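Local coordinates for aminopentol aminotransferase (Sphingopyxis macrogoltabida, PDB 6HBS) that transfers the amino group of aminopentol, the hydrolysed form of fumonisin B1, to pyruvate, giving 2-keto-HFB1 and L-alanine with pyridoxal 5'-phosphate as cofactor, at the interface of chains A and B. Numbering follows the deposited sequence. Chains: chain A/B, Aminopentol aminotransferase.

Contact 1: the interface of chains A and B. Residues chain A 91, 95, 290; chain B 18, 22-24, 26.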
# COMPACT_ATOMS: atom_id res chain seq x y z
N PRO A 91 -8.12 1.35 -14.54
CA PRO A 91 -8.06 -0.06 -14.23
C PRO A 91 -8.27 -0.87 -15.50
O PRO A 91 -8.92 -0.39 -16.43
CB PRO A 91 -9.24 -0.27 -13.27
CG PRO A 91 -10.14 0.91 -13.49
CD PRO A 91 -9.22 2.05 -13.86
N MET A 95 -10.77 -5.78 -13.32
CA MET A 95 -11.25 -5.25 -12.03
C MET A 95 -12.72 -5.61 -11.81
O MET A 95 -13.11 -5.97 -10.69
CB MET A 95 -11.07 -3.73 -11.92
CG MET A 95 -11.39 -3.20 -10.52
SD MET A 95 -11.17 -1.41 -10.43
CE MET A 95 -11.59 -1.13 -8.70
N PHE A 290 -5.19 0.33 -8.67
CA PHE A 290 -5.94 -0.06 -9.86
C PHE A 290 -5.10 -0.97 -10.77
O PHE A 290 -5.52 -1.25 -11.89
CB PHE A 290 -6.46 1.20 -10.57
CG PHE A 290 -7.24 2.08 -9.63
CD1 PHE A 290 -8.49 1.70 -9.20
CD2 PHE A 290 -6.66 3.19 -9.04
CE1 PHE A 290 -9.18 2.44 -8.25
CE2 PHE A 290 -7.36 3.95 -8.12
CZ PHE A 290 -8.62 3.58 -7.73
N ILE B 18 -19.03 -2.49 -7.49
CA ILE B 18 -18.08 -1.50 -7.02
C ILE B 18 -18.86 -0.23 -6.68
O ILE B 18 -19.68 0.21 -7.47
CB ILE B 18 -16.98 -1.24 -8.07
CG1 ILE B 18 -16.27 -2.52 -8.48
CG2 ILE B 18 -16.01 -0.17 -7.59
CD1 ILE B 18 -15.42 -2.38 -9.73
N MET B 22 -16.69 2.79 -9.70
CA MET B 22 -15.26 3.11 -9.56
C MET B 22 -15.11 4.24 -8.54
O MET B 22 -16.08 4.78 -8.08
CB MET B 22 -14.61 3.49 -10.91
CG MET B 22 -13.61 2.42 -11.38
SD MET B 22 -12.08 2.34 -10.37
CE MET B 22 -11.25 3.83 -10.92
N TYR B 23 -13.86 4.56 -8.16
CA TYR B 23 -13.56 5.44 -7.01
C TYR B 23 -12.13 5.94 -7.17
O TYR B 23 -11.39 5.44 -8.04
CB TYR B 23 -13.77 4.70 -5.68
CG TYR B 23 -12.93 3.45 -5.56
CD1 TYR B 23 -11.64 3.49 -5.06
CD2 TYR B 23 -13.43 2.22 -5.98
CE1 TYR B 23 -10.85 2.34 -5.00
CE2 TYR B 23 -12.66 1.07 -5.91
CZ TYR B 23 -11.37 1.13 -5.43
OH TYR B 23 -10.62 0.00 -5.41
N GLY B 24 -11.75 6.96 -6.39
CA GLY B 24 -10.37 7.44 -6.36
C GLY B 24 -10.00 8.29 -7.57
O GLY B 24 -10.86 8.72 -8.32
N GLU B 26 -8.57 7.69 -10.39
CA GLU B 26 -8.73 7.16 -11.77
C GLU B 26 -10.21 7.03 -12.18
O GLU B 26 -10.50 6.65 -13.33
CB GLU B 26 -7.96 5.84 -11.91
CG GLU B 26 -6.47 6.03 -11.73
CD GLU B 26 -5.58 4.85 -12.09
OE1 GLU B 26 -6.08 3.82 -12.69
OE2 GLU B 26 -4.36 4.96 -11.79
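A:Phe290 lies among B:Met22, B:Tyr23 and B:Glu26, which meet its ring at different atoms. B:Met22 brings its thioether: SD lies 3.6 Å from CE1 of the ring, and the terminal methyl CE follows along the same CD1–CE1 side. Bends at both chi2 and chi3 fold the methionine back against the aromatic carbons; its unbranched, flexible chain, ending in a polarisable sulfur and a methyl, can follow the contour of the ring.

The aromatic contact comes from B:Tyr23, whose side chain runs at a slant to that of A:Phe290, with CE1 of the tyrosine 3.7 Å from CE1 of the phenylalanine. Its CG sits between the backbone N and the carbonyl carbon (chi1 58°), a sterically demanding choice that swings the ring towards chain A. The phenol also receives A:Met95, whose methyl CE stands 3.6 Å from the hydroxyl oxygen OH and lies near CE2. A:Met95 is fully extended, reaching from its helix to place SD 3.9 Å from SD of B:Met22, the two chains crossing nearly at right angles. Along its shaft, CG and CE graze CD1 of B:Ile18, and the compact pyrrolidine ring of A:Pro91 turns its CG toward the thioether of B:Met22.

Polar groups touch the phenylalanine too. The carbonyl O of B:Tyr23 is 3.4 Å from CZ of A:Phe290, a van der Waals contact in which the oxygen stands above the ring plane, beyond the rim. B:Glu26 slides past in the opposite direction, its aliphatic CB 4.1 Å above one face of the A:Phe290 ring, offset towards the rim. Glutamate methylenes can thus cover an aromatic face while the carboxylate passes beyond it, here with CD 3.6 Å from CD2 of the phenylalanine and the carboxylate tilted 36° from the ring. OE1 lies 3.4 Å from CB of A:Phe290.

Chain A contributes the loop residues just ahead of helices 94-105 and 292-307, together with the first turn of the former. Chain B contributes the stretch surrounding and following its 3-10 helix 19-21, beyond the N-terminal helix 5-17.

Contact 2: the interface of chains A and B. Residues chain A 10, 13-14, 17-18, 38; chain B 92, 95-96.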
# COMPACT_ATOMS: atom_id res chain seq x y z
N LEU A 10 25.39 -9.02 4.46
CA LEU A 10 24.13 -8.36 4.17
C LEU A 10 23.68 -7.56 5.40
O LEU A 10 23.25 -6.44 5.24
CB LEU A 10 23.09 -9.40 3.75
CG LEU A 10 23.20 -9.86 2.30
CD1 LEU A 10 22.33 -11.09 2.06
CD2 LEU A 10 22.80 -8.74 1.34
N ARG A 13 25.94 -4.37 5.73
CA ARG A 13 25.59 -3.41 4.69
C ARG A 13 24.22 -2.79 5.02
O ARG A 13 24.06 -1.56 4.90
CB ARG A 13 25.59 -4.07 3.30
CG ARG A 13 26.97 -4.42 2.77
CD ARG A 13 26.89 -5.40 1.63
NE ARG A 13 26.05 -4.92 0.53
CZ ARG A 13 25.46 -5.71 -0.35
NH1 ARG A 13 25.63 -7.03 -0.28
NH2 ARG A 13 24.72 -5.19 -1.32
N ALA A 14 23.24 -3.63 5.41
CA ALA A 14 21.89 -3.20 5.70
C ALA A 14 21.89 -2.12 6.79
O ALA A 14 21.19 -1.13 6.64
CB ALA A 14 20.98 -4.37 6.05
N VAL A 17 22.43 1.51 5.50
CA VAL A 17 21.51 2.21 4.54
C VAL A 17 20.02 2.01 4.86
O VAL A 17 19.17 2.55 4.15
CB VAL A 17 21.82 1.78 3.10
CG1 VAL A 17 23.14 2.38 2.62
CG2 VAL A 17 21.79 0.27 2.94
N ILE A 18 19.71 1.23 5.89
CA ILE A 18 18.34 0.96 6.35
C ILE A 18 18.35 1.21 7.86
O ILE A 18 19.21 0.69 8.57
CB ILE A 18 17.86 -0.45 5.97
CG1 ILE A 18 17.91 -0.67 4.46
CG2 ILE A 18 16.48 -0.75 6.51
CD1 ILE A 18 17.83 -2.11 4.03
N PHE A 38 17.61 -12.02 5.79
CA PHE A 38 17.55 -11.88 4.35
C PHE A 38 17.52 -13.24 3.65
O PHE A 38 18.30 -14.10 3.99
CB PHE A 38 18.76 -11.07 3.88
CG PHE A 38 18.71 -9.64 4.35
CD1 PHE A 38 17.78 -8.77 3.80
CD2 PHE A 38 19.50 -9.21 5.39
CE1 PHE A 38 17.70 -7.47 4.23
CE2 PHE A 38 19.42 -7.90 5.84
CZ PHE A 38 18.52 -7.03 5.25
N SER B 92 14.14 -10.20 0.53
CA SER B 92 15.23 -10.66 -0.26
C SER B 92 16.47 -9.84 0.11
O SER B 92 16.38 -8.65 0.48
CB SER B 92 14.96 -10.57 -1.76
OG SER B 92 16.18 -10.71 -2.49
N MET B 95 16.99 -6.26 -1.15
CA MET B 95 16.56 -5.05 -0.44
C MET B 95 17.78 -4.21 -0.05
O MET B 95 17.74 -2.96 -0.11
CB MET B 95 15.75 -5.39 0.80
CG MET B 95 15.23 -4.19 1.55
SD MET B 95 14.31 -4.69 3.03
CE MET B 95 13.69 -3.10 3.55
N VAL B 96 18.88 -4.88 0.28
CA VAL B 96 20.10 -4.17 0.60
C VAL B 96 20.65 -3.43 -0.64
O VAL B 96 20.97 -2.23 -0.54
CB VAL B 96 21.14 -5.11 1.26
CG1 VAL B 96 22.39 -4.36 1.65
CG2 VAL B 96 20.56 -5.81 2.48
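This is a hydrophobic knob-in-pocket part of the two-fold interface between identical subunits, in which B:Val96 inserts beneath the N-terminal helix of chain A and helps tie that helix to its partner. The protein is a class-III pyridoxal-phosphate-dependent aminotransferase, a family that characteristically works as dimers. Valine suits the knob because its compact, forked side chain offers two methyls to two different walls without needing a polar partner.

The first branch, CG1, stands opposite the backbone N (chi1 -177°) and faces A:Arg13. It meets the arginine at two levels, with CG1 3.6 Å from CB at the base and 3.6 Å above the plane of the guanidinium, displaced towards the rim. A bend at chi3 (56°) turns the arginine chain back so that its flat end covers the methyl. A long side chain thus supplies apolar surface near its root and a broad flat face at its tip.

The second branch, CG2, rests over one face of the A:Phe38 ring, 4.0 Å from the ring centroid, in a CH-pi contact. The two side chains cross at about a right angle, and the methyl is shifted towards the rim, nearest CZ and CE1. The same methyl is 3.9 Å from CD2 of A:Leu10 and 3.9 Å from CB of A:Ala14. Leucine extends a methyl down to the knob, whereas the small alanine lets the helix backbone approach it closely.

Beside the valine, CD1 of A:Ile18 comes 4.2 Å from CG of B:Met95, the side chains crossing at a slant; flexible methionine and branched isoleucine fill this apolar margin. The carbonyl O of B:Ser92 lies 3.6 Å from CD1 of A:Phe38, an oxygen set beside a ring carbon. A:Leu10, A:Arg13 and A:Ala14 all belong to helix 5-17, with A:Ile18 directly after it, while A:Phe38 immediately precedes strand 39-43; B:Met95 and B:Val96 lie in the first turn of helix 94-105.

The centres of the C-alpha atoms of contact 1 and contact 2 are about 35 Å apart, and the subunits exchange roles between them. In each, one chain offers the start of helix 94-105 and the loop before it, and the other offers its N-terminal region. Met95 and Ile18 belong to both, paired as A:Met95 with B:Ile18 in contact 1 and as B:Met95 with A:Ile18 in contact 2, as the two-fold axis requires. Each subunit therefore both gives and receives an N-terminal segment, which probably braces the dimer at two separated places.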